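Local coordinates for tetratricopeptide TPR_2 repeat protein (Thermobaculum terrenum, PDB 5DJS), which joins an N-terminal array of tetratricopeptide repeats to a GT-B fold of glycosyl transferase family 41 and holds UDP in a pocket, at residues 118-122 / 270-274; 187-193 / 509-513; 265-269 / 307-311; 280-286 / 299-305. The protein carries 1 engineered substitution. All blocks are in the same frame, centred on the assembly; numbering follows the deposited sequence.

How the interactions relate
From the N terminus, the end of helix 111-120 opens interaction 1, which closes at the loop 270-274. Before that closure the chain opens interaction 2 at 187-193, closed only by the C-terminal helix 479-521, so interactions 1 and 2 cross. Interaction 3 opens at 265-269, crosses interaction 1 and closes at 307-311; its span contains interaction 4, and both fall within the span of interaction 2. Interactions 1 and 4 follow in series but meet where Thr273 and Thr274 hydrogen-bond to Glu299 through their OG1 atoms. Strands 263-266 and 281-285 are sheet neighbours, which couples interactions 3 and 4, while Ala511 packs on Val302 and Leu304, joining interaction 2 to interaction 4.

Interaction 1: 118-122 / 270-274; sequences YVALH and AINTT
Segment 118-122 starts in helix 111-120 and runs on into a turn, with His122 N donating to Val119 O at 3.0 Å. Its partner, 270-274, is a loop without regular structure: Ile271 has phi/psi of -113/-4, Asn272 is almost fully extended at -165/179, and Thr273 is in the polyproline-II region at -60/149. The backbones keep their distance, the nearest CA pair being His122 and Ile271 at 8.7 Å, so side chains bridge the gap. Tyr118, chi1 t, points toward the loop, and its OH donates a short hydrogen bond to Thr273 O at 2.6 Å, with that carbonyl oxygen near the plane of the ring; Tyr118 OH also lies 3.6 Å from Thr273 CG2. The Tyr118 ring also stands edge-to-face with His247 and touches helix 129-143. The contact thus docks helix 111-120 onto a loop between strands 263-266 and 281-285 of the parallel sheet in the GT-B fold. One turn on from Tyr118, His122 takes chi1 m and also points toward the loop. Ile271, chi1 p and chi2 t, reaches over one face of its imidazole: Ile271 CD1 sits 3.5 Å from His122 CG and 3.8 Å from the ring centroid, 20° off the normal, a CH-pi contact. The Ile271 side chain is about 8 Å from the bound UDP.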
loop_
_atom_site.group_PDB
_atom_site.type_symbol
_atom_site.label_atom_id
_atom_site.label_comp_id
_atom_site.label_asym_id
_atom_site.label_seq_id
_atom_site.Cartn_x
_atom_site.Cartn_y
_atom_site.Cartn_z
ATOM N N TYR A 118 -0.890 11.424 -7.966
ATOM C CA TYR A 118 -0.548 10.228 -8.771
ATOM C C TYR A 118 -1.111 8.932 -8.186
ATOM O O TYR A 118 -1.747 8.156 -8.903
ATOM C CB TYR A 118 0.969 10.098 -8.928
ATOM C CG TYR A 118 1.452 8.871 -9.683
ATOM C CD1 TYR A 118 0.869 8.483 -10.892
ATOM C CD2 TYR A 118 2.533 8.118 -9.202
ATOM C CE1 TYR A 118 1.331 7.364 -11.582
ATOM C CE2 TYR A 118 3.004 7.010 -9.887
ATOM C CZ TYR A 118 2.406 6.634 -11.070
ATOM O OH TYR A 118 2.897 5.543 -11.750
ATOM N N VAL A 119 -0.877 8.719 -6.890
ATOM C CA VAL A 119 -1.442 7.578 -6.164
ATOM C C VAL A 119 -2.968 7.575 -6.239
ATOM O O VAL A 119 -3.571 6.572 -6.616
ATOM C CB VAL A 119 -1.012 7.591 -4.683
ATOM C CG1 VAL A 119 -1.837 6.622 -3.839
ATOM C CG2 VAL A 119 0.465 7.261 -4.581
ATOM N N ALA A 120 -3.571 8.711 -5.893
ATOM C CA ALA A 120 -5.027 8.857 -5.819
ATOM C C ALA A 120 -5.746 8.451 -7.100
ATOM O O ALA A 120 -6.828 7.864 -7.037
ATOM C CB ALA A 120 -5.397 10.284 -5.450
ATOM N N LEU A 121 -5.144 8.756 -8.252
ATOM C CA LEU A 121 -5.715 8.400 -9.562
ATOM C C LEU A 121 -5.992 6.896 -9.733
ATOM O O LEU A 121 -6.885 6.510 -10.478
ATOM C CB LEU A 121 -4.809 8.910 -10.705
ATOM C CG LEU A 121 -5.105 10.289 -11.312
ATOM C CD1 LEU A 121 -5.268 11.383 -10.275
ATOM C CD2 LEU A 121 -4.019 10.667 -12.311
ATOM N N HIS A 122 -5.242 6.051 -9.039
ATOM C CA HIS A 122 -5.415 4.592 -9.156
ATOM C C HIS A 122 -6.718 4.079 -8.531
ATOM O O HIS A 122 -7.207 3.010 -8.914
ATOM C CB HIS A 122 -4.194 3.863 -8.586
ATOM C CG HIS A 122 -2.926 4.178 -9.321
ATOM N ND1 HIS A 122 -2.524 3.477 -10.436
ATOM C CD2 HIS A 122 -2.004 5.148 -9.133
ATOM C CE1 HIS A 122 -1.396 3.988 -10.890
ATOM N NE2 HIS A 122 -1.058 5.004 -10.117
ATOM N N ALA A 270 5.012 -1.176 -5.157
ATOM C CA ALA A 270 4.771 -0.592 -6.458
ATOM C C ALA A 270 3.536 -1.204 -7.079
ATOM O O ALA A 270 3.391 -2.419 -7.096
ATOM C CB ALA A 270 5.977 -0.792 -7.361
ATOM N N ILE A 271 2.630 -0.331 -7.512
ATOM C CA ILE A 271 1.487 -0.672 -8.383
ATOM C C ILE A 271 1.594 -0.034 -9.769
ATOM O O ILE A 271 0.736 -0.251 -10.628
ATOM C CB ILE A 271 0.139 -0.240 -7.754
ATOM C CG1 ILE A 271 0.143 1.257 -7.418
ATOM C CG2 ILE A 271 -0.153 -1.070 -6.506
ATOM C CD1 ILE A 271 -1.235 1.849 -7.263
ATOM N N ASN A 272 2.625 0.778 -9.972
ATOM C CA ASN A 272 2.888 1.413 -11.262
ATOM C C ASN A 272 4.326 1.968 -11.240
ATOM O O ASN A 272 5.035 1.858 -10.228
ATOM C CB ASN A 272 1.840 2.534 -11.503
ATOM C CG ASN A 272 1.559 2.863 -12.985
ATOM O OD1 ASN A 272 0.779 3.754 -13.238
ATOM N ND2 ASN A 272 2.146 2.161 -13.941
ATOM N N THR A 273 4.760 2.559 -12.346
ATOM C CA THR A 273 6.085 3.136 -12.443
ATOM C C THR A 273 6.300 4.225 -11.412
ATOM O O THR A 273 5.348 4.905 -11.007
ATOM C CB THR A 273 6.346 3.702 -13.861
ATOM O OG1 THR A 273 7.739 4.014 -14.000
ATOM C CG2 THR A 273 5.473 4.950 -14.170
ATOM N N THR A 274 7.552 4.369 -10.981
ATOM C CA THR A 274 7.993 5.543 -10.233
ATOM C C THR A 274 8.072 6.785 -11.129
ATOM O O THR A 274 8.051 7.913 -10.629
ATOM C CB THR A 274 9.395 5.340 -9.637
ATOM O OG1 THR A 274 10.317 4.971 -10.682
ATOM C CG2 THR A 274 9.368 4.269 -8.543
#

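Interaction 2: 187-193 / 509-513; sequences AHDRTAY and EDAYR
Glu509 OE2 gathers two hydrogen bonds, each 2.8 Å long with an N-H...acceptor angle of 161°: one from His188 ND1, a His-carboxylate pair, and one from the backbone Asp189 N. Glu509, with chi1 m and chi2 t, belongs to helix 479-521, whereas 187-193 is an irregular connection; the nearest CA pair, His188 and Glu509, is 7.9 Å apart. Tyr193, chi1 m, extends over the helix so that Tyr193 OH meets Glu509 O at 2.6 Å in a weak hydrogen bond and receives another weak one from Arg513 NE at 3.5 Å. Arg513 NH2 lies over one face of the Tyr193 ring, Tyr193 OH is at the edge of the guanidinium, and Arg513 NH1 bonds to Arg161 O. Packing follows: Tyr193 CE2 is 3.4 Å from Glu509 CG, and His188 CE1 is 3.9 Å from Tyr512 CE2. Consistent with a GT-B fold, whose last helix crosses back to the first domain, helix 479-521 sets Tyr512 on strands 163-169 and 240-243, near edge strand 193-199.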
loop_
_atom_site.group_PDB
_atom_site.type_symbol
_atom_site.label_atom_id
_atom_site.label_comp_id
_atom_site.label_asym_id
_atom_site.label_seq_id
_atom_site.Cartn_x
_atom_site.Cartn_y
_atom_site.Cartn_z
ATOM N N ALA A 187 15.264 -15.731 4.773
ATOM C CA ALA A 187 15.710 -16.788 3.853
ATOM C C ALA A 187 16.810 -16.394 2.864
ATOM O O ALA A 187 17.246 -17.229 2.071
ATOM C CB ALA A 187 14.508 -17.332 3.080
ATOM N N HIS A 188 17.253 -15.139 2.882
ATOM C CA HIS A 188 18.309 -14.703 1.961
ATOM C C HIS A 188 19.570 -15.550 2.150
ATOM O O HIS A 188 20.051 -15.698 3.265
ATOM C CB HIS A 188 18.645 -13.201 2.129
ATOM C CG HIS A 188 18.041 -12.320 1.082
ATOM N ND1 HIS A 188 18.101 -12.614 -0.262
ATOM C CD2 HIS A 188 17.386 -11.142 1.179
ATOM C CE1 HIS A 188 17.493 -11.665 -0.949
ATOM N NE2 HIS A 188 17.049 -10.761 -0.097
ATOM N N ASP A 189 20.089 -16.098 1.054
ATOM C CA ASP A 189 21.313 -16.897 1.084
ATOM C C ASP A 189 22.528 -16.016 1.434
ATOM O O ASP A 189 22.983 -15.215 0.603
ATOM C CB ASP A 189 21.519 -17.584 -0.274
ATOM C CG ASP A 189 22.658 -18.598 -0.267
ATOM O OD1 ASP A 189 23.226 -18.877 0.816
ATOM O OD2 ASP A 189 22.990 -19.112 -1.361
ATOM N N ARG A 190 23.036 -16.171 2.656
ATOM C CA ARG A 190 24.160 -15.373 3.149
ATOM C C ARG A 190 25.507 -15.666 2.485
ATOM O O ARG A 190 26.425 -14.856 2.595
ATOM C CB ARG A 190 24.300 -15.507 4.666
ATOM C CG ARG A 190 23.793 -14.292 5.430
ATOM C CD ARG A 190 22.390 -13.900 4.992
ATOM N NE ARG A 190 21.815 -12.879 5.861
ATOM C CZ ARG A 190 20.512 -12.634 5.961
ATOM N NH1 ARG A 190 19.644 -13.344 5.246
ATOM N NH2 ARG A 190 20.074 -11.688 6.785
ATOM N N THR A 191 25.637 -16.813 1.813
ATOM C CA THR A 191 26.854 -17.119 1.040
ATOM C C THR A 191 26.992 -16.112 -0.122
ATOM O O THR A 191 28.091 -15.617 -0.397
ATOM C CB THR A 191 26.899 -18.580 0.487
ATOM O OG1 THR A 191 25.838 -18.796 -0.454
ATOM C CG2 THR A 191 26.810 -19.629 1.624
ATOM N N ALA A 192 25.858 -15.792 -0.756
ATOM C CA ALA A 192 25.811 -14.965 -1.972
ATOM C C ALA A 192 25.238 -13.538 -1.797
ATOM O O ALA A 192 25.370 -12.722 -2.715
ATOM C CB ALA A 192 25.031 -15.705 -3.054
ATOM N N TYR A 193 24.606 -13.241 -0.654
ATOM C CA TYR A 193 23.948 -11.945 -0.428
ATOM C C TYR A 193 24.116 -11.461 1.006
ATOM O O TYR A 193 24.246 -12.260 1.917
ATOM C CB TYR A 193 22.455 -12.030 -0.765
ATOM C CG TYR A 193 22.186 -12.395 -2.205
ATOM C CD1 TYR A 193 22.191 -11.425 -3.197
ATOM C CD2 TYR A 193 21.963 -13.724 -2.582
ATOM C CE1 TYR A 193 21.966 -11.755 -4.529
ATOM C CE2 TYR A 193 21.744 -14.072 -3.913
ATOM C CZ TYR A 193 21.743 -13.086 -4.883
ATOM O OH TYR A 193 21.530 -13.425 -6.200
ATOM N N GLU A 509 16.403 -13.665 -5.747
ATOM C CA GLU A 509 17.871 -13.728 -5.825
ATOM C C GLU A 509 18.379 -14.050 -7.229
ATOM O O GLU A 509 19.372 -13.485 -7.669
ATOM C CB GLU A 509 18.402 -14.768 -4.845
ATOM C CG GLU A 509 18.363 -14.310 -3.396
ATOM C CD GLU A 509 18.666 -15.433 -2.416
ATOM O OE1 GLU A 509 18.773 -16.607 -2.838
ATOM O OE2 GLU A 509 18.805 -15.143 -1.209
ATOM N N ASP A 510 17.694 -14.952 -7.925
ATOM C CA ASP A 510 17.991 -15.231 -9.333
ATOM C C ASP A 510 17.827 -13.959 -10.184
ATOM O O ASP A 510 18.638 -13.709 -11.069
ATOM C CB ASP A 510 17.092 -16.354 -9.881
ATOM C CG ASP A 510 17.805 -17.226 -10.882
ATOM O OD1 ASP A 510 18.633 -18.049 -10.429
ATOM O OD2 ASP A 510 17.541 -17.092 -12.103
ATOM N N ALA A 511 16.783 -13.169 -9.905
ATOM C CA ALA A 511 16.554 -11.885 -10.593
ATOM C C ALA A 511 17.588 -10.810 -10.235
ATOM O O ALA A 511 18.107 -10.139 -11.136
ATOM C CB ALA A 511 15.149 -11.370 -10.328
ATOM N N TYR A 512 17.884 -10.646 -8.940
ATOM C CA TYR A 512 18.981 -9.763 -8.487
ATOM C C TYR A 512 20.326 -10.099 -9.151
ATOM O O TYR A 512 21.083 -9.204 -9.520
ATOM C CB TYR A 512 19.188 -9.843 -6.965
ATOM C CG TYR A 512 18.107 -9.257 -6.067
ATOM C CD1 TYR A 512 17.208 -8.272 -6.515
ATOM C CD2 TYR A 512 18.014 -9.669 -4.733
ATOM C CE1 TYR A 512 16.234 -7.751 -5.668
ATOM C CE2 TYR A 512 17.053 -9.151 -3.880
ATOM C CZ TYR A 512 16.166 -8.191 -4.343
ATOM O OH TYR A 512 15.213 -7.690 -3.480
ATOM N N ARG A 513 20.626 -11.387 -9.276
ATOM C CA ARG A 513 21.875 -11.834 -9.886
ATOM C C ARG A 513 21.953 -11.439 -11.363
ATOM O O ARG A 513 23.002 -11.024 -11.840
ATOM C CB ARG A 513 22.038 -13.359 -9.720
ATOM C CG ARG A 513 23.386 -13.933 -10.165
ATOM C CD ARG A 513 24.592 -13.325 -9.449
ATOM N NE ARG A 513 24.530 -13.438 -7.987
ATOM C CZ ARG A 513 25.502 -13.062 -7.156
ATOM N NH1 ARG A 513 26.640 -12.539 -7.619
ATOM N NH2 ARG A 513 25.336 -13.204 -5.840
#

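Interaction 3: 265-269 / 307-311; sequences VTWLA and FYLPC
Leu268 adopts a positive phi, with phi/psi of 94/-57, and the weak backbone bond from Ala269 N to Trp267 O at 3.3 Å closes a classic gamma turn around this non-glycine residue. The turn lies beyond the strand that includes Val265 and Thr266. Across from it, 307-311 is irregular: Tyr308 has phi/psi of -72/3, after which Leu309 is extended at -138/159. The closest CA pair is Leu268 and Leu309 at 7.2 Å. The CA-to-CB bond of Trp267 points sideways, but with chi1 t and chi2 70° its indole reaches the loop, so that Trp267 NE1 donates to Tyr308 O at 3.0 Å with a nearly straight angle of 170°; the acceptor lies at the ring edge, close to its plane. Leu309, chi1 m and chi2 t, lays CD2 4.2 Å from Trp267 CZ2. Tyr308, chi1 p, brings its OH to 4.0 Å from Leu268 O, and its side chain is about 8 Å from the bound UDP. Leu268 is covered by Val177 and Phe180 of helix 176-187, while Leu309 and Tyr308 both touch Cys422 of the UDP pocket. The indole N-H, buried among apolar groups, thus has its hydrogen-bonding need met by Tyr308 O, a single straight bond that joins the end of strand 263-266 to the 307-311 loop.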
loop_
_atom_site.group_PDB
_atom_site.type_symbol
_atom_site.label_atom_id
_atom_site.label_comp_id
_atom_site.label_asym_id
_atom_site.label_seq_id
_atom_site.Cartn_x
_atom_site.Cartn_y
_atom_site.Cartn_z
ATOM N N VAL A 265 16.123 -0.878 -7.703
ATOM C CA VAL A 265 14.940 -1.712 -7.921
ATOM C C VAL A 265 13.770 -1.220 -7.075
ATOM O O VAL A 265 13.941 -0.895 -5.890
ATOM C CB VAL A 265 15.221 -3.163 -7.474
ATOM C CG1 VAL A 265 14.000 -4.050 -7.671
ATOM C CG2 VAL A 265 16.414 -3.748 -8.208
ATOM N N THR A 266 12.575 -1.195 -7.665
ATOM C CA THR A 266 11.338 -0.954 -6.894
ATOM C C THR A 266 10.508 -2.251 -6.874
ATOM O O THR A 266 10.312 -2.888 -7.912
ATOM C CB THR A 266 10.552 0.288 -7.408
ATOM O OG1 THR A 266 9.584 0.688 -6.428
ATOM C CG2 THR A 266 9.864 0.050 -8.763
ATOM N N TRP A 267 10.057 -2.648 -5.688
ATOM C CA TRP A 267 9.387 -3.937 -5.492
ATOM C C TRP A 267 8.484 -3.906 -4.247
ATOM O O TRP A 267 8.784 -3.191 -3.273
ATOM C CB TRP A 267 10.428 -5.067 -5.352
ATOM C CG TRP A 267 9.835 -6.378 -4.885
ATOM C CD1 TRP A 267 9.016 -7.209 -5.596
ATOM C CD2 TRP A 267 10.004 -6.989 -3.603
ATOM N NE1 TRP A 267 8.665 -8.298 -4.837
ATOM C CE2 TRP A 267 9.259 -8.189 -3.609
ATOM C CE3 TRP A 267 10.719 -6.645 -2.451
ATOM C CZ2 TRP A 267 9.201 -9.038 -2.509
ATOM C CZ3 TRP A 267 10.663 -7.493 -1.346
ATOM C CH2 TRP A 267 9.908 -8.675 -1.385
ATOM N N LEU A 268 7.382 -4.666 -4.310
ATOM C CA LEU A 268 6.483 -4.951 -3.177
ATOM C C LEU A 268 5.296 -3.995 -3.070
ATOM O O LEU A 268 4.160 -4.433 -3.095
ATOM C CB LEU A 268 7.240 -5.042 -1.842
ATOM C CG LEU A 268 6.491 -5.570 -0.629
ATOM C CD1 LEU A 268 6.359 -7.064 -0.732
ATOM C CD2 LEU A 268 7.251 -5.255 0.637
ATOM N N ALA A 269 5.565 -2.700 -2.965
ATOM C CA ALA A 269 4.521 -1.684 -2.831
ATOM C C ALA A 269 4.113 -1.109 -4.180
ATOM O O ALA A 269 2.998 -0.608 -4.329
ATOM C CB ALA A 269 4.990 -0.565 -1.904
ATOM N N PHE A 307 4.445 -16.028 -8.551
ATOM C CA PHE A 307 3.799 -14.845 -7.978
ATOM C C PHE A 307 4.858 -13.879 -7.440
ATOM O O PHE A 307 5.871 -14.317 -6.899
ATOM C CB PHE A 307 2.823 -15.266 -6.867
ATOM C CG PHE A 307 1.987 -14.143 -6.313
ATOM C CD1 PHE A 307 1.179 -13.372 -7.150
ATOM C CD2 PHE A 307 1.983 -13.867 -4.941
ATOM C CE1 PHE A 307 0.402 -12.348 -6.637
ATOM C CE2 PHE A 307 1.202 -12.842 -4.424
ATOM C CZ PHE A 307 0.407 -12.084 -5.274
ATOM N N TYR A 308 4.629 -12.570 -7.586
ATOM C CA TYR A 308 5.653 -11.568 -7.237
ATOM C C TYR A 308 5.924 -11.366 -5.738
ATOM O O TYR A 308 6.732 -10.515 -5.397
ATOM C CB TYR A 308 5.347 -10.223 -7.914
ATOM C CG TYR A 308 4.356 -9.305 -7.193
ATOM C CD1 TYR A 308 3.024 -9.689 -6.967
ATOM C CD2 TYR A 308 4.745 -8.031 -6.774
ATOM C CE1 TYR A 308 2.130 -8.844 -6.330
ATOM C CE2 TYR A 308 3.853 -7.177 -6.138
ATOM C CZ TYR A 308 2.549 -7.586 -5.915
ATOM O OH TYR A 308 1.668 -6.734 -5.287
ATOM N N LEU A 309 5.269 -12.135 -4.862
ATOM C CA LEU A 309 5.441 -12.024 -3.417
ATOM C C LEU A 309 5.513 -13.410 -2.774
ATOM O O LEU A 309 5.031 -14.377 -3.368
ATOM C CB LEU A 309 4.248 -11.285 -2.823
ATOM C CG LEU A 309 3.948 -9.894 -3.369
ATOM C CD1 LEU A 309 2.625 -9.390 -2.837
ATOM C CD2 LEU A 309 5.044 -8.949 -2.957
ATOM N N PRO A 310 6.089 -13.507 -1.551
ATOM C CA PRO A 310 6.056 -14.767 -0.800
ATOM C C PRO A 310 4.714 -15.004 -0.079
ATOM O O PRO A 310 4.294 -14.181 0.737
ATOM C CB PRO A 310 7.200 -14.600 0.213
ATOM C CG PRO A 310 7.275 -13.130 0.464
ATOM C CD PRO A 310 6.807 -12.451 -0.803
ATOM N N CYS A 311 4.080 -16.142 -0.367
ATOM C CA CYS A 311 2.742 -16.504 0.142
ATOM C C CYS A 311 2.696 -17.370 1.424
ATOM O O CYS A 311 1.608 -17.770 1.864
ATOM C CB CYS A 311 1.974 -17.211 -0.972
ATOM S SG CYS A 311 1.774 -16.213 -2.459
#

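Interaction 4: 280-286 / 299-305; sequences DYLVGDQ and ERLVRLS
This is a parallel pairing of two neighbouring strands at one edge of the six-stranded sheet: strand 281-285 receives strand 300-304, outermost within the chain. The strand axes approach to 4.1 Å and cross at -35°. Bridges run Tyr281-Arg300, Leu282-Leu301, Val283-Val302, Gly284-Arg303 and Asp285-Leu304, with CA-CA distances of 4.3 to 5.1 Å. The ladder begins at Arg300 N to Asp280 O (2.8 Å), then Leu282 N to Arg300 O (3.0 Å), Val302 N to Leu282 O (2.9 Å) and Gly284 N to Val302 O (2.9 Å). It loosens beyond Gly284 (phi/psi -117/-140) into weak bonds, Leu304 N to Gly284 O at 3.4 Å and Gln286 N to Leu304 O at 3.2 Å. The sheet is parallel throughout, as in the Rossmann-like half of a GT-B fold, although the link between these two strands contains no helix. On the face of Tyr281, Val283, Val302 and Leu304 (chi1 m, t, t, m), Tyr281 CD1 meets Val302 CG2 at 3.5 Å and Val283 CG1 meets Leu304 CD1 at 3.9 Å, beneath helix 479-521. On the other face, Leu282 CD2 lies 3.8 Å from Leu301 CD2, and Arg303 turns to Asp294 and Pro290 O of the connecting loop.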
loop_
_atom_site.group_PDB
_atom_site.type_symbol
_atom_site.label_atom_id
_atom_site.label_comp_id
_atom_site.label_asym_id
_atom_site.label_seq_id
_atom_site.Cartn_x
_atom_site.Cartn_y
_atom_site.Cartn_z
ATOM N N ASP A 280 16.097 1.423 -12.139
ATOM C CA ASP A 280 16.516 0.556 -13.238
ATOM C C ASP A 280 15.482 -0.521 -13.458
ATOM O O ASP A 280 15.067 -0.753 -14.591
ATOM C CB ASP A 280 17.885 -0.097 -12.954
ATOM C CG ASP A 280 18.975 0.913 -12.582
ATOM O OD1 ASP A 280 19.242 1.834 -13.392
ATOM O OD2 ASP A 280 19.567 0.767 -11.479
ATOM N N TYR A 281 15.071 -1.171 -12.367
ATOM C CA TYR A 281 14.149 -2.321 -12.420
ATOM C C TYR A 281 12.903 -2.173 -11.547
ATOM O O TYR A 281 12.938 -1.555 -10.488
ATOM C CB TYR A 281 14.898 -3.592 -12.020
ATOM C CG TYR A 281 16.024 -3.903 -12.970
ATOM C CD1 TYR A 281 15.775 -4.560 -14.173
ATOM C CD2 TYR A 281 17.328 -3.511 -12.686
ATOM C CE1 TYR A 281 16.798 -4.845 -15.058
ATOM C CE2 TYR A 281 18.362 -3.785 -13.567
ATOM C CZ TYR A 281 18.090 -4.455 -14.750
ATOM O OH TYR A 281 19.103 -4.732 -15.623
ATOM N N LEU A 282 11.802 -2.741 -12.025
ATOM C CA LEU A 282 10.612 -2.972 -11.224
ATOM C C LEU A 282 10.348 -4.483 -11.248
ATOM O O LEU A 282 10.168 -5.055 -12.326
ATOM C CB LEU A 282 9.434 -2.194 -11.807
ATOM C CG LEU A 282 8.116 -2.235 -11.018
ATOM C CD1 LEU A 282 7.322 -0.942 -11.175
ATOM C CD2 LEU A 282 7.253 -3.419 -11.424
ATOM N N VAL A 283 10.329 -5.121 -10.079
ATOM C CA VAL A 283 10.118 -6.588 -9.960
ATOM C C VAL A 283 8.625 -6.972 -9.815
ATOM O O VAL A 283 8.028 -6.803 -8.744
ATOM C CB VAL A 283 10.907 -7.168 -8.763
ATOM C CG1 VAL A 283 10.675 -8.664 -8.622
ATOM C CG2 VAL A 283 12.391 -6.891 -8.920
ATOM N N GLY A 284 8.047 -7.501 -10.896
ATOM C CA GLY A 284 6.654 -7.972 -10.918
ATOM C C GLY A 284 6.580 -9.467 -11.186
ATOM O O GLY A 284 7.380 -10.249 -10.648
ATOM N N ASP A 285 5.608 -9.867 -12.004
ATOM C CA ASP A 285 5.513 -11.256 -12.483
ATOM C C ASP A 285 4.697 -11.346 -13.776
ATOM O O ASP A 285 4.166 -10.333 -14.248
ATOM C CB ASP A 285 5.010 -12.209 -11.382
ATOM C CG ASP A 285 3.515 -12.144 -11.150
ATOM O OD1 ASP A 285 2.751 -12.357 -12.119
ATOM O OD2 ASP A 285 3.108 -11.963 -9.976
ATOM N N GLN A 286 4.603 -12.546 -14.343
ATOM C CA GLN A 286 4.103 -12.718 -15.717
ATOM C C GLN A 286 2.610 -12.492 -15.884
ATOM O O GLN A 286 2.174 -12.067 -16.949
ATOM C CB GLN A 286 4.468 -14.098 -16.244
ATOM C CG GLN A 286 5.960 -14.310 -16.374
ATOM C CD GLN A 286 6.291 -15.703 -16.855
ATOM O OE1 GLN A 286 5.865 -16.699 -16.256
ATOM N NE2 GLN A 286 7.046 -15.790 -17.942
ATOM N N GLU A 299 11.259 2.028 -15.649
ATOM C CA GLU A 299 12.001 0.861 -15.194
ATOM C C GLU A 299 11.873 -0.275 -16.216
ATOM O O GLU A 299 10.899 -0.320 -16.981
ATOM C CB GLU A 299 11.466 0.341 -13.845
ATOM C CG GLU A 299 11.273 1.377 -12.740
ATOM C CD GLU A 299 9.868 1.979 -12.683
ATOM O OE1 GLU A 299 9.091 1.863 -13.655
ATOM O OE2 GLU A 299 9.546 2.610 -11.671
ATOM N N ARG A 300 12.842 -1.190 -16.221
ATOM C CA ARG A 300 12.681 -2.450 -16.942
ATOM C C ARG A 300 11.899 -3.407 -16.058
ATOM O O ARG A 300 12.268 -3.641 -14.899
ATOM C CB ARG A 300 14.017 -3.089 -17.299
ATOM C CG ARG A 300 14.591 -2.643 -18.624
ATOM C CD ARG A 300 15.795 -3.496 -18.965
ATOM N NE ARG A 300 16.891 -2.696 -19.511
ATOM C CZ ARG A 300 18.193 -2.906 -19.297
ATOM N NH1 ARG A 300 18.627 -3.900 -18.518
ATOM N NH2 ARG A 300 19.082 -2.099 -19.868
ATOM N N LEU A 301 10.820 -3.956 -16.607
ATOM C CA LEU A 301 9.986 -4.892 -15.874
ATOM C C LEU A 301 10.695 -6.246 -15.773
ATOM O O LEU A 301 11.228 -6.749 -16.763
ATOM C CB LEU A 301 8.629 -5.045 -16.566
ATOM C CG LEU A 301 7.755 -3.792 -16.627
ATOM C CD1 LEU A 301 6.574 -4.027 -17.554
ATOM C CD2 LEU A 301 7.256 -3.389 -15.251
ATOM N N VAL A 302 10.712 -6.811 -14.568
ATOM C CA VAL A 302 11.289 -8.124 -14.309
ATOM C C VAL A 302 10.121 -9.038 -13.963
ATOM O O VAL A 302 9.645 -9.044 -12.827
ATOM C CB VAL A 302 12.315 -8.062 -13.152
ATOM C CG1 VAL A 302 12.800 -9.444 -12.742
ATOM C CG2 VAL A 302 13.497 -7.192 -13.536
ATOM N N ARG A 303 9.656 -9.794 -14.954
ATOM C CA ARG A 303 8.494 -10.660 -14.785
ATOM C C ARG A 303 8.899 -12.038 -14.253
ATOM O O ARG A 303 9.135 -12.968 -15.031
ATOM C CB ARG A 303 7.756 -10.819 -16.116
ATOM C CG ARG A 303 7.281 -9.531 -16.766
ATOM C CD ARG A 303 6.859 -9.792 -18.208
ATOM N NE ARG A 303 5.866 -8.824 -18.687
ATOM C CZ ARG A 303 6.132 -7.601 -19.151
ATOM N NH1 ARG A 303 7.381 -7.132 -19.212
ATOM N NH2 ARG A 303 5.134 -6.832 -19.567
ATOM N N LEU A 304 8.960 -12.177 -12.929
ATOM C CA LEU A 304 9.226 -13.479 -12.306
ATOM C C LEU A 304 8.215 -14.543 -12.786
ATOM O O LEU A 304 7.038 -14.238 -13.014
ATOM C CB LEU A 304 9.135 -13.394 -10.777
ATOM C CG LEU A 304 10.086 -12.487 -10.002
ATOM C CD1 LEU A 304 9.694 -12.486 -8.531
ATOM C CD2 LEU A 304 11.529 -12.908 -10.182
ATOM N N SER A 305 8.677 -15.792 -12.898
ATOM C CA SER A 305 7.842 -16.924 -13.356
ATOM C C SER A 305 7.068 -17.617 -12.215
ATOM O O SER A 305 6.676 -18.769 -12.332
ATOM C CB SER A 305 8.737 -17.927 -14.075
ATOM O OG SER A 305 9.787 -18.311 -13.203
#